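Long-range contacts in indole-3-acetic acid-amido synthetase GH3.15 (Arabidopsis thaliana, PDB 6E1Q), which catalyses the ATP-dependent conjugation of the auxin precursor indole-3-butyric acid, and of the herbicide 2,4-DB, to glutamine: residues T96-S101 / Q554-R559; A217-S222 / G303-Y308; V406-R411 / V425-V430; M542-S547 / N563-K568. One frame throughout, in Å; residues are numbered along the deposited sequence. Where two conformers were deposited one is given.

Contact 1: residues T96-S101 / Q554-R559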
loop_
_atom_site.group_PDB
_atom_site.type_symbol
_atom_site.label_atom_id
_atom_site.label_comp_id
_atom_site.label_asym_id
_atom_site.label_seq_id
_atom_site.Cartn_x
_atom_site.Cartn_y
_atom_site.Cartn_z
ATOM N N THR A 96 6.439 -6.284 -11.011
ATOM C CA THR A 96 5.286 -7.061 -10.583
ATOM C C THR A 96 4.482 -6.228 -9.596
ATOM O O THR A 96 4.959 -5.937 -8.497
ATOM C CB THR A 96 5.711 -8.374 -9.943
ATOM O OG1 THR A 96 6.544 -9.076 -10.857
ATOM C CG2 THR A 96 4.508 -9.206 -9.673
ATOM N N SER A 97 3.272 -5.878 -9.980
ATOM C CA SER A 97 2.438 -4.994 -9.187
ATOM C C SER A 97 1.493 -5.809 -8.314
ATOM O O SER A 97 1.199 -6.974 -8.602
ATOM C CB SER A 97 1.656 -4.054 -10.111
ATOM O OG SER A 97 0.464 -3.596 -9.518
ATOM N N SER A 98 1.069 -5.199 -7.212
ATOM C CA SER A 98 -0.201 -5.564 -6.607
ATOM C C SER A 98 -1.324 -5.027 -7.485
ATOM O O SER A 98 -1.157 -4.052 -8.222
ATOM C CB SER A 98 -0.326 -4.993 -5.197
ATOM O OG SER A 98 -0.774 -3.648 -5.252
ATOM N N GLY A 99 -2.481 -5.663 -7.404
ATOM C CA GLY A 99 -3.496 -5.351 -8.387
ATOM C C GLY A 99 -3.233 -6.183 -9.623
ATOM O O GLY A 99 -2.101 -6.231 -10.116
ATOM N N THR A 100 -4.247 -6.845 -10.105
ATOM C CA THR A 100 -4.091 -7.769 -11.154
ATOM C C THR A 100 -4.873 -7.604 -12.412
ATOM O O THR A 100 -5.698 -6.760 -12.546
ATOM C CB THR A 100 -4.568 -9.090 -10.626
ATOM O OG1 THR A 100 -5.932 -8.933 -10.268
ATOM C CG2 THR A 100 -3.813 -9.450 -9.417
ATOM N N SER A 101 -4.508 -8.445 -13.349
ATOM C CA SER A 101 -5.155 -8.582 -14.597
ATOM C C SER A 101 -4.732 -9.852 -15.278
ATOM O O SER A 101 -3.799 -9.840 -16.067
ATOM C CB SER A 101 -4.897 -7.429 -15.524
ATOM O OG SER A 101 -5.539 -7.697 -16.744
ATOM N N GLN A 554 3.633 -7.643 -0.469
ATOM C CA GLN A 554 2.503 -6.979 -1.084
ATOM C C GLN A 554 1.183 -7.499 -0.544
ATOM O O GLN A 554 0.126 -7.083 -1.020
ATOM C CB GLN A 554 2.574 -7.132 -2.607
ATOM C CG GLN A 554 3.676 -6.280 -3.258
ATOM C CD GLN A 554 4.016 -6.705 -4.695
ATOM O OE1 GLN A 554 4.299 -7.872 -4.966
ATOM N NE2 GLN A 554 3.998 -5.745 -5.613
ATOM N N TYR A 555 1.213 -8.387 0.450
ATOM C CA TYR A 555 -0.033 -8.978 0.926
ATOM C C TYR A 555 -0.891 -7.940 1.641
ATOM O O TYR A 555 -0.402 -7.188 2.493
ATOM C CB TYR A 555 0.229 -10.157 1.863
ATOM C CG TYR A 555 -1.064 -10.760 2.367
ATOM C CD1 TYR A 555 -1.708 -11.771 1.646
ATOM C CD2 TYR A 555 -1.661 -10.300 3.541
ATOM C CE1 TYR A 555 -2.916 -12.320 2.096
ATOM C CE2 TYR A 555 -2.860 -10.840 3.995
ATOM C CZ TYR A 555 -3.483 -11.854 3.267
ATOM O OH TYR A 555 -4.682 -12.401 3.710
ATOM N N LYS A 556 -2.178 -7.912 1.297
ATOM C CA LYS A 556 -3.186 -7.174 2.040
ATOM C C LYS A 556 -4.347 -8.110 2.311
ATOM O O LYS A 556 -4.686 -8.949 1.475
ATOM C CB LYS A 556 -3.712 -5.947 1.269
ATOM C CG LYS A 556 -2.700 -5.236 0.396
ATOM C CD LYS A 556 -3.379 -4.103 -0.367
ATOM C CE LYS A 556 -2.644 -3.762 -1.642
ATOM N NZ LYS A 556 -2.287 -2.327 -1.715
ATOM N N THR A 557 -4.967 -7.955 3.468
ATOM C CA THR A 557 -6.178 -8.721 3.721
ATOM C C THR A 557 -7.233 -8.389 2.672
ATOM O O THR A 557 -7.649 -7.226 2.571
ATOM C CB THR A 557 -6.716 -8.440 5.121
ATOM O OG1 THR A 557 -5.706 -8.770 6.087
ATOM C CG2 THR A 557 -7.953 -9.292 5.376
ATOM N N PRO A 558 -7.648 -9.342 1.842
ATOM C CA PRO A 558 -8.726 -9.050 0.886
ATOM C C PRO A 558 -10.013 -8.794 1.649
ATOM O O PRO A 558 -10.301 -9.460 2.646
ATOM C CB PRO A 558 -8.817 -10.330 0.047
ATOM C CG PRO A 558 -8.390 -11.405 1.011
ATOM C CD PRO A 558 -7.333 -10.781 1.903
ATOM N N ARG A 559 -10.782 -7.817 1.195
ATOM C CA ARG A 559 -11.996 -7.457 1.922
ATOM C C ARG A 559 -13.196 -8.334 1.572
ATOM O O ARG A 559 -14.234 -8.231 2.229
ATOM C CB ARG A 559 -12.328 -5.993 1.684
ATOM C CG ARG A 559 -11.272 -5.058 2.215
ATOM C CD ARG A 559 -10.809 -5.470 3.602
ATOM N NE ARG A 559 -9.982 -4.435 4.221
ATOM C CZ ARG A 559 -9.403 -4.544 5.415
ATOM N NH1 ARG A 559 -9.540 -5.652 6.141
ATOM N NH2 ARG A 559 -8.692 -3.533 5.892
#
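Gln554 reaches across to the backbone of Thr96 and makes the one hydrogen bond between the two segments. Its amide nitrogen NE2 donates to Thr96 O at 3.0 Å, and the N-H points almost straight at the acceptor (165°). The oxygen lies close to the plane of the Gln554 amide, whereas the donor stands tilted by 26° from the plane of the Thr96 carbonyl. An extended side chain delivers the amide: CG is anti to the carbonyl carbon (chi1 -72°) and CD continues the line. NE2 also comes within 3.4 Å of Ser98 N, but both are donors, so this approach is mere proximity. The other end of the amide is held too, since Gln554 OE1 is hydrogen-bonded to Ser551 OG, and the two bonds together fix the rotation of the group. An alanine in place of this glutamine would lack NE2, and would probably leave Thr96 O without this partner and a gap beside Ser98. Lys556, two residues on, comes near more loosely, its CE 4.1 Å from OG of the poorly ordered Ser98. Ser97 and Ser98 bind ATP, so a loop of the C-terminal domain lies against the nucleotide site of the N-terminal domain, as expected of an adenylating enzyme whose C-terminal domain closes over its active site. Thr96 and Ser97 lie on strand 91-97, which is flanked by strands 105-111 and 158-160; the loop carrying Gln554 and Lys556 runs from helix 537-547 to helix 564-571, and Tyr555 and Pro558 turn back onto the first of these helices.

Contact 2: residues A217-S222 / G303-Y308. With CFA ((2,4-dichlorophenoxy)acetic acid), chain C.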
loop_
_atom_site.group_PDB
_atom_site.type_symbol
_atom_site.label_atom_id
_atom_site.label_comp_id
_atom_site.label_asym_id
_atom_site.label_seq_id
_atom_site.Cartn_x
_atom_site.Cartn_y
_atom_site.Cartn_z
ATOM N N ALA A 217 7.533 0.753 6.175
ATOM C CA ALA A 217 7.055 -0.492 5.593
ATOM C C ALA A 217 6.069 -0.128 4.504
ATOM O O ALA A 217 5.575 1.002 4.465
ATOM C CB ALA A 217 6.400 -1.392 6.653
ATOM N N PRO A 218 5.752 -1.058 3.606
ATOM C CA PRO A 218 4.779 -0.711 2.556
ATOM C C PRO A 218 3.438 -0.233 3.104
ATOM O O PRO A 218 2.949 0.831 2.694
ATOM C CB PRO A 218 4.650 -2.016 1.754
ATOM C CG PRO A 218 5.935 -2.765 2.031
ATOM C CD PRO A 218 6.292 -2.427 3.451
ATOM N N PHE A 219 2.832 -0.973 4.029
ATOM C CA PHE A 219 1.480 -0.691 4.505
ATOM C C PHE A 219 1.424 -0.600 6.027
ATOM O O PHE A 219 2.242 -1.194 6.732
ATOM C CB PHE A 219 0.499 -1.782 4.074
ATOM C CG PHE A 219 0.733 -2.311 2.688
ATOM C CD1 PHE A 219 0.747 -1.462 1.597
ATOM C CD2 PHE A 219 0.884 -3.674 2.473
ATOM C CE1 PHE A 219 0.936 -1.954 0.312
ATOM C CE2 PHE A 219 1.071 -4.181 1.186
ATOM C CZ PHE A 219 1.098 -3.321 0.109
ATOM N N ALA A 220 0.399 0.107 6.526
ATOM C CA ALA A 220 0.099 0.077 7.960
ATOM C C ALA A 220 0.035 -1.357 8.492
ATOM O O ALA A 220 0.604 -1.665 9.542
ATOM C CB ALA A 220 -1.219 0.804 8.240
ATOM N N SER A 221 -0.636 -2.259 7.769
ATOM C CA SER A 221 -0.777 -3.618 8.273
ATOM C C SER A 221 0.542 -4.378 8.254
ATOM O O SER A 221 0.679 -5.371 8.983
ATOM C CB SER A 221 -1.851 -4.371 7.471
ATOM O OG SER A 221 -1.607 -4.328 6.078
ATOM N N SER A 222 1.517 -3.923 7.455
ATOM C CA SER A 222 2.819 -4.586 7.416
ATOM C C SER A 222 3.474 -4.600 8.781
ATOM O O SER A 222 4.177 -5.558 9.120
ATOM C CB SER A 222 3.758 -3.905 6.406
ATOM O OG SER A 222 3.096 -3.638 5.180
ATOM N N GLY A 303 -7.206 4.364 2.304
ATOM C CA GLY A 303 -7.984 3.307 1.680
ATOM C C GLY A 303 -8.216 2.166 2.652
ATOM O O GLY A 303 -8.546 2.379 3.821
ATOM N N THR A 304 -8.013 0.934 2.170
ATOM C CA THR A 304 -8.180 -0.239 3.025
ATOM C C THR A 304 -7.266 -0.177 4.243
ATOM O O THR A 304 -7.631 -0.664 5.319
ATOM C CB THR A 304 -7.921 -1.524 2.224
ATOM O OG1 THR A 304 -8.304 -2.672 3.006
ATOM C CG2 THR A 304 -6.427 -1.630 1.803
ATOM N N MET A 305 -6.104 0.473 4.116
ATOM C CA MET A 305 -5.160 0.499 5.224
ATOM C C MET A 305 -5.602 1.427 6.345
ATOM O O MET A 305 -5.070 1.325 7.457
ATOM C CB MET A 305 -3.771 0.907 4.736
ATOM C CG MET A 305 -3.108 -0.134 3.821
ATOM S SD MET A 305 -3.052 -1.755 4.659
ATOM C CE MET A 305 -2.861 -2.847 3.252
ATOM N N ALA A 306 -6.545 2.337 6.077
ATOM C CA ALA A 306 -7.038 3.213 7.141
ATOM C C ALA A 306 -7.612 2.427 8.308
ATOM O O ALA A 306 -7.657 2.946 9.431
ATOM C CB ALA A 306 -8.099 4.181 6.599
ATOM N N GLN A 307 -8.035 1.182 8.069
ATOM C CA GLN A 307 -8.633 0.365 9.117
ATOM C C GLN A 307 -7.659 0.074 10.253
ATOM O O GLN A 307 -8.089 -0.126 11.393
ATOM C CB GLN A 307 -9.130 -0.957 8.530
ATOM C CG GLN A 307 -10.308 -0.808 7.558
ATOM C CD GLN A 307 -11.597 -0.332 8.241
ATOM O OE1 GLN A 307 -11.931 -0.762 9.358
ATOM N NE2 GLN A 307 -12.327 0.549 7.563
ATOM N N TYR A 308 -6.360 0.018 9.964
ATOM C CA TYR A 308 -5.354 -0.370 10.940
ATOM C C TYR A 308 -4.807 0.808 11.728
ATOM O O TYR A 308 -3.964 0.610 12.610
ATOM C CB TYR A 308 -4.206 -1.097 10.239
ATOM C CG TYR A 308 -4.704 -2.277 9.421
ATOM C CD1 TYR A 308 -5.000 -3.492 10.026
ATOM C CD2 TYR A 308 -4.920 -2.153 8.037
ATOM C CE1 TYR A 308 -5.491 -4.570 9.268
ATOM C CE2 TYR A 308 -5.396 -3.222 7.265
ATOM C CZ TYR A 308 -5.685 -4.421 7.882
ATOM O OH TYR A 308 -6.165 -5.469 7.119
HETATM C C1 CFA C . 10.648 4.915 4.222
HETATM C C2 CFA C . 9.987 5.412 2.939
HETATM C "C1'" CFA C . 8.730 3.447 2.434
HETATM C "C2'" CFA C . 7.521 2.784 2.275
HETATM C "C3'" CFA C . 7.517 1.447 1.963
HETATM C "C4'" CFA C . 8.704 0.778 1.814
HETATM C "C5'" CFA C . 9.912 1.417 1.962
HETATM CL CL3 CFA C . 5.943 3.596 2.460
HETATM C "C6'" CFA C . 9.920 2.756 2.268
HETATM O O1 CFA C . 11.898 4.978 4.352
HETATM O O2 CFA C . 9.941 4.421 5.131
HETATM O "O1'" CFA C . 8.737 4.810 2.753
HETATM CL CL4 CFA C . 8.661 -0.940 1.420
HETATM O O HOH W 1 -4.498 -5.460 4.949
#
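Met305 and Tyr308 pack against three consecutive residues, Phe219, Ala220 and Ser221, and the tight part of the contact is largely apolar. Met305 SD lies 3.6 Å from Phe219 CB, and its methyl CE comes equally near that carbon. The sulfur meets the Phe219 ring obliquely, 5.2 Å from the centroid, in a Met-aromatic contact. A bend of the methionine at chi2 (-55°) brings SD back toward Phe219. Closer still to the sulfur is Ser221 OG, 3.3 Å from Met305 SD. Ala220 CB lies 4.1 Å from Tyr308 CB. Ser221 CB sits over the middle of one face of the Tyr308 ring, 3.7 Å from the centroid and only 9° off the normal, a clear CH-pi contact. The whole joins the start of helix 220-243, which follows strand 212-217 of the GH3 N-terminal domain, to the 3-10 turn 304-307 that leads into helix 309-316. At the helix start Ser222 OG accepts from Phe219 N at 2.9 Å, a side-chain bond to the residue three places back. Just before Phe219, Pro218 faces bound (2,4-dichlorophenoxy)acetic acid, with CG 3.3 Å from the chlorine CL4, while its CB covers the centre of one face of the Phe219 ring. The looser side is polar and watered. Ser221 OG has a weak bond to a water, which is bonded more firmly to Tyr308 OH at 2.7 Å. The same tyrosine hydroxyl has further weak hydrogen bonds to Asp464 and Thr557, where this corner of the N-terminal domain abuts C-terminal residues.

Contact 3: residues V406-R411 / V425-V430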
loop_
_atom_site.group_PDB
_atom_site.type_symbol
_atom_site.label_atom_id
_atom_site.label_comp_id
_atom_site.label_asym_id
_atom_site.label_seq_id
_atom_site.Cartn_x
_atom_site.Cartn_y
_atom_site.Cartn_z
ATOM N N VAL A 406 -5.438 3.991 -14.146
ATOM C CA VAL A 406 -4.674 3.505 -13.011
ATOM C C VAL A 406 -5.530 2.670 -12.068
ATOM O O VAL A 406 -4.999 1.817 -11.347
ATOM C CB VAL A 406 -4.031 4.742 -12.356
ATOM C CG1 VAL A 406 -3.799 4.548 -10.893
ATOM C CG2 VAL A 406 -2.733 5.075 -13.082
ATOM N N GLY A 407 -6.848 2.852 -12.086
ATOM C CA GLY A 407 -7.731 2.024 -11.286
ATOM C C GLY A 407 -7.955 2.504 -9.868
ATOM O O GLY A 407 -8.583 1.783 -9.085
ATOM N N ASP A 408 -7.426 3.670 -9.500
ATOM C CA ASP A 408 -7.752 4.329 -8.246
ATOM C C ASP A 408 -8.804 5.396 -8.497
ATOM O O ASP A 408 -8.954 5.894 -9.611
ATOM C CB ASP A 408 -6.530 4.994 -7.614
ATOM C CG ASP A 408 -5.425 4.021 -7.288
ATOM O OD1 ASP A 408 -5.724 2.852 -6.967
ATOM O OD2 ASP A 408 -4.250 4.447 -7.347
ATOM N N VAL A 409 -9.521 5.752 -7.433
ATOM C CA VAL A 409 -10.441 6.881 -7.420
ATOM C C VAL A 409 -9.922 7.880 -6.394
ATOM O O VAL A 409 -9.669 7.524 -5.237
ATOM C CB VAL A 409 -11.885 6.453 -7.103
ATOM C CG1 VAL A 409 -12.800 7.695 -6.900
ATOM C CG2 VAL A 409 -12.423 5.541 -8.210
ATOM N N LEU A 410 -9.704 9.105 -6.837
ATOM C CA LEU A 410 -9.227 10.194 -6.002
ATOM C C LEU A 410 -10.289 11.286 -5.940
ATOM O O LEU A 410 -10.997 11.521 -6.921
ATOM C CB LEU A 410 -7.943 10.770 -6.576
ATOM C CG LEU A 410 -6.817 9.762 -6.843
ATOM C CD1 LEU A 410 -5.628 10.479 -7.453
ATOM C CD2 LEU A 410 -6.432 9.055 -5.559
ATOM N N ARG A 411 -10.389 11.967 -4.801
ATOM C CA ARG A 411 -11.218 13.162 -4.702
ATOM C C ARG A 411 -10.320 14.390 -4.661
ATOM O O ARG A 411 -9.424 14.479 -3.818
ATOM C CB ARG A 411 -12.134 13.139 -3.472
ATOM C CG ARG A 411 -13.241 14.259 -3.510
ATOM C CD ARG A 411 -14.222 14.202 -2.335
ATOM N NE ARG A 411 -13.541 14.407 -1.056
ATOM C CZ ARG A 411 -13.219 13.430 -0.209
ATOM N NH1 ARG A 411 -13.526 12.168 -0.493
ATOM N NH2 ARG A 411 -12.574 13.712 0.920
ATOM N N VAL A 425 -9.706 7.895 -2.352
ATOM C CA VAL A 425 -11.019 7.353 -2.024
ATOM C C VAL A 425 -10.988 5.829 -1.964
ATOM O O VAL A 425 -11.390 5.231 -0.965
ATOM C CB VAL A 425 -12.059 7.855 -3.041
ATOM C CG1 VAL A 425 -13.423 7.276 -2.727
ATOM C CG2 VAL A 425 -12.100 9.375 -3.062
ATOM N N GLY A 426 -10.502 5.179 -3.015
ATOM C CA GLY A 426 -10.388 3.732 -3.031
ATOM C C GLY A 426 -10.154 3.203 -4.428
ATOM O O GLY A 426 -10.210 3.929 -5.420
ATOM N N ARG A 427 -9.860 1.903 -4.490
ATOM C CA ARG A 427 -9.950 1.189 -5.756
ATOM C C ARG A 427 -11.399 1.174 -6.214
ATOM O O ARG A 427 -12.321 1.326 -5.410
ATOM C CB ARG A 427 -9.446 -0.248 -5.617
ATOM C CG ARG A 427 -8.021 -0.391 -5.099
ATOM C CD ARG A 427 -7.140 -1.070 -6.148
ATOM N NE ARG A 427 -6.505 -0.098 -7.042
ATOM C CZ ARG A 427 -5.709 -0.415 -8.061
ATOM N NH1 ARG A 427 -5.444 -1.684 -8.334
ATOM N NH2 ARG A 427 -5.179 0.541 -8.812
ATOM N N GLN A 428 -11.614 0.959 -7.510
ATOM C CA GLN A 428 -12.982 0.832 -8.023
ATOM C C GLN A 428 -13.287 -0.660 -8.115
ATOM O O GLN A 428 -12.974 -1.311 -9.110
ATOM C CB GLN A 428 -13.133 1.527 -9.371
ATOM C CG GLN A 428 -14.345 2.444 -9.459
ATOM C CD GLN A 428 -14.397 3.202 -10.769
ATOM O OE1 GLN A 428 -13.445 3.178 -11.555
ATOM N NE2 GLN A 428 -15.509 3.887 -11.010
ATOM N N LYS A 429 -13.886 -1.221 -7.066
ATOM C CA LYS A 429 -13.912 -2.676 -6.974
ATOM C C LYS A 429 -15.161 -3.169 -6.266
ATOM O O LYS A 429 -15.384 -2.856 -5.095
ATOM C CB LYS A 429 -12.662 -3.203 -6.251
ATOM C CG LYS A 429 -12.422 -4.681 -6.529
ATOM C CD LYS A 429 -12.036 -5.473 -5.293
ATOM C CE LYS A 429 -11.167 -6.682 -5.674
ATOM N NZ LYS A 429 -11.973 -7.795 -6.271
ATOM N N VAL A 430 -15.951 -3.968 -6.970
ATOM C CA VAL A 430 -17.065 -4.669 -6.346
ATOM C C VAL A 430 -16.491 -5.795 -5.495
ATOM O O VAL A 430 -15.712 -6.618 -5.986
ATOM C CB VAL A 430 -18.034 -5.209 -7.411
ATOM C CG1 VAL A 430 -19.164 -6.002 -6.757
ATOM C CG2 VAL A 430 -18.581 -4.075 -8.257
#
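Two neighbouring antiparallel strands of a beta hairpin, 404-416 and 419-427, meet here in the GH3 central domain, and a classic beta bulge interrupts their pairing. The short strand axes approach to 4.7 Å at 171°. Val409 N donates to Gly426 O at 2.8 Å, and Val409 O receives Val425 N at 2.9 Å as well as a weak bond from Gly426 N. Two residues, Val425 and Gly426, thus stand opposite the single Val409, which makes the bulge. Val409 CG1 rests 3.9 Å from Val425 CB, and its other methyl, CG2, meets Gln428 CG, the two side chains crossing at about a right angle. Val425 CG2, anti to its own carbonyl carbon, reaches the backbone of Arg411 and packs on Arg411 CB at 3.8 Å. Beyond the bulge, Asp408 and Arg427 form a non-hydrogen-bonded pair whose side chains diverge at CB, yet the bent arginine returns to make a salt bridge. Its NE and NH2 both donate to one oxygen, Asp408 OD1, at 3.1 Å and 3.0 Å. NE arrives nearly along the C-O axis, NH2 from above the carboxylate plane, and the carboxylate and guanidinium planes are turned 56° apart. Arg427 is poorly ordered, however, so these details are less secure than those of the strands. Asp408 binds ATP, and its second oxygen, OD2, is hydrogen-bonded to Tyr326 OH, another residue of the nucleotide site. With arginine on one oxygen and tyrosine on the other, the carboxylate is probably held against rotation in the ATP site.

Contact 4: residues M542-S547 / N563-K568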
loop_
_atom_site.group_PDB
_atom_site.type_symbol
_atom_site.label_atom_id
_atom_site.label_comp_id
_atom_site.label_asym_id
_atom_site.label_seq_id
_atom_site.Cartn_x
_atom_site.Cartn_y
_atom_site.Cartn_z
ATOM N N MET A 542 -3.935 -15.326 5.820
ATOM C CA MET A 542 -2.777 -14.814 5.105
ATOM C C MET A 542 -1.829 -15.935 4.706
ATOM O O MET A 542 -1.363 -15.984 3.560
ATOM C CB MET A 542 -2.054 -13.784 5.973
ATOM C CG MET A 542 -0.616 -13.561 5.557
ATOM S SD MET A 542 0.042 -12.008 6.127
ATOM C CE MET A 542 0.676 -12.729 7.607
ATOM N N ASN A 543 -1.531 -16.845 5.639
ATOM C CA ASN A 543 -0.583 -17.919 5.339
ATOM C C ASN A 543 -1.130 -18.844 4.262
ATOM O O ASN A 543 -0.364 -19.450 3.496
ATOM C CB ASN A 543 -0.253 -18.703 6.612
ATOM C CG ASN A 543 0.622 -17.910 7.569
ATOM O OD1 ASN A 543 1.399 -17.052 7.152
ATOM N ND2 ASN A 543 0.519 -18.210 8.856
ATOM N N PHE A 544 -2.454 -18.956 4.189
ATOM C CA PHE A 544 -3.076 -19.721 3.120
ATOM C C PHE A 544 -2.731 -19.125 1.757
ATOM O O PHE A 544 -2.311 -19.841 0.839
ATOM C CB PHE A 544 -4.590 -19.759 3.339
ATOM C CG PHE A 544 -5.340 -20.331 2.184
ATOM C CD1 PHE A 544 -5.397 -21.700 1.986
ATOM C CD2 PHE A 544 -5.969 -19.492 1.274
ATOM C CE1 PHE A 544 -6.079 -22.225 0.905
ATOM C CE2 PHE A 544 -6.655 -20.009 0.188
ATOM C CZ PHE A 544 -6.710 -21.373 0.003
ATOM N N PHE A 545 -2.890 -17.801 1.610
ATOM C CA PHE A 545 -2.578 -17.168 0.329
ATOM C C PHE A 545 -1.075 -17.189 0.040
ATOM O O PHE A 545 -0.664 -17.389 -1.114
ATOM C CB PHE A 545 -3.134 -15.740 0.295
ATOM C CG PHE A 545 -4.638 -15.687 0.231
ATOM C CD1 PHE A 545 -5.323 -16.206 -0.869
ATOM C CD2 PHE A 545 -5.374 -15.132 1.264
ATOM C CE1 PHE A 545 -6.724 -16.164 -0.925
ATOM C CE2 PHE A 545 -6.774 -15.081 1.217
ATOM C CZ PHE A 545 -7.443 -15.604 0.123
ATOM N N LEU A 546 -0.241 -17.012 1.072
ATOM C CA LEU A 546 1.213 -17.020 0.883
ATOM C C LEU A 546 1.690 -18.363 0.353
ATOM O O LEU A 546 2.542 -18.430 -0.544
ATOM C CB LEU A 546 1.916 -16.705 2.204
ATOM C CG LEU A 546 1.679 -15.338 2.856
ATOM C CD1 LEU A 546 2.649 -15.180 4.023
ATOM C CD2 LEU A 546 1.860 -14.228 1.842
ATOM N N SER A 547 1.178 -19.449 0.937
ATOM C CA SER A 547 1.483 -20.796 0.469
ATOM C C SER A 547 1.062 -21.024 -0.981
ATOM O O SER A 547 1.548 -21.964 -1.621
ATOM C CB SER A 547 0.792 -21.782 1.395
ATOM O OG SER A 547 -0.546 -21.950 0.952
ATOM N N ASN A 563 -12.550 -17.776 -2.822
ATOM C CA ASN A 563 -11.875 -19.064 -2.911
ATOM C C ASN A 563 -12.362 -19.999 -1.812
ATOM O O ASN A 563 -12.391 -19.635 -0.632
ATOM C CB ASN A 563 -10.364 -18.877 -2.816
ATOM C CG ASN A 563 -9.627 -20.194 -2.789
ATOM O OD1 ASN A 563 -9.547 -20.848 -1.750
ATOM N ND2 ASN A 563 -9.092 -20.600 -3.941
ATOM N N GLU A 564 -12.732 -21.217 -2.212
ATOM C CA GLU A 564 -13.407 -22.133 -1.300
ATOM C C GLU A 564 -12.497 -22.603 -0.172
ATOM O O GLU A 564 -12.979 -22.876 0.930
ATOM C CB GLU A 564 -13.959 -23.333 -2.077
ATOM C CG GLU A 564 -15.243 -23.056 -2.868
ATOM C CD GLU A 564 -16.392 -22.557 -1.995
ATOM O OE1 GLU A 564 -17.290 -21.863 -2.522
ATOM O OE2 GLU A 564 -16.401 -22.861 -0.783
ATOM N N GLU A 565 -11.190 -22.720 -0.420
ATOM C CA GLU A 565 -10.300 -23.129 0.663
ATOM C C GLU A 565 -10.085 -21.996 1.662
ATOM O O GLU A 565 -9.955 -22.244 2.865
ATOM C CB GLU A 565 -8.966 -23.630 0.106
ATOM C CG GLU A 565 -8.982 -25.019 -0.546
ATOM C CD GLU A 565 -8.319 -25.016 -1.913
ATOM O OE1 GLU A 565 -8.807 -24.315 -2.825
ATOM O OE2 GLU A 565 -7.287 -25.702 -2.070
ATOM N N ALA A 566 -10.096 -20.747 1.208
ATOM C CA ALA A 566 -10.015 -19.654 2.172
ATOM C C ALA A 566 -11.320 -19.515 2.957
ATOM O O ALA A 566 -11.303 -19.266 4.171
ATOM C CB ALA A 566 -9.653 -18.360 1.451
ATOM N N LEU A 567 -12.462 -19.696 2.282
ATOM C CA LEU A 567 -13.751 -19.647 2.971
ATOM C C LEU A 567 -13.838 -20.725 4.035
ATOM O O LEU A 567 -14.318 -20.485 5.148
ATOM C CB LEU A 567 -14.892 -19.821 1.974
ATOM C CG LEU A 567 -15.109 -18.650 1.036
ATOM C CD1 LEU A 567 -16.313 -18.929 0.146
ATOM C CD2 LEU A 567 -15.281 -17.391 1.847
ATOM N N LYS A 568 -13.397 -21.935 3.705
ATOM C CA LYS A 568 -13.392 -23.001 4.698
ATOM C C LYS A 568 -12.478 -22.656 5.870
ATOM O O LYS A 568 -12.742 -23.046 7.012
ATOM C CB LYS A 568 -12.991 -24.310 4.015
ATOM C CG LYS A 568 -12.922 -25.517 4.929
ATOM C CD LYS A 568 -12.657 -26.782 4.122
ATOM C CE LYS A 568 -11.477 -27.585 4.652
ATOM N NZ LYS A 568 -11.343 -27.596 6.154
#
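Helices 542-547 and 564-568 run nearly antiparallel, at 156° and 10.3 Å apart, with Phe544 and Ala566 the nearest residues by their CA atoms. They belong to helices 537-547 and 564-571, which pack here at the surface of the C-terminal domain, away from the nucleotide and ligand sites. The Phe544 ring bridges this wide spacing. Its CG lies anti to the backbone N (chi1 171°), and the ring enters beside the first turn of the second helix, with Glu565 O and Ala566 CA over one face. Phe544 CE2 packs on Ala566 CB at 3.6 Å, and the same methyl also receives Phe545 CZ at 3.8 Å. The two phenylalanines touch as well, Phe544 CD2 standing over the centre of one face of the Phe545 ring. An alanine in place of Phe544 would lack the ring and would probably open a gap between the helices, leaving only Phe545, of the first segment, on the Ala566 methyl. At the edge of the Phe544 ring, near its plane, Asn563 OD1 lies 3.6 Å from CE2. Asn563 is the N-cap of its helix: OD1 accepts from Ala566 N at 3.0 Å, in the carbonyl plane and on a lone pair, and more weakly from Glu565 N. The capping oxygen is spent on these N-H groups, and the weakly positive C-H edge of Phe544 would probably suit its place beside it.

Along the chain contact 1 encloses contacts 2 and 3, which come in series, whereas contact 4 alternates with contact 1 because 554-559 falls between its two helices. Contact 2 lies within the N-terminal domain, contact 3 within the central one and contact 4 within the C-terminal one. The centre of contact 1 is about 13 Å from that of contact 2 and about 14 Å from those of contacts 3 and 4. It touches all three, whereas contacts 3 and 4, about 25 Å apart by centres, do not touch each other. Contact 1 brings a C-terminal loop to the N-terminal ATP site, consistent with a C-terminal domain that closes over the active site; contact 4 lies away from it.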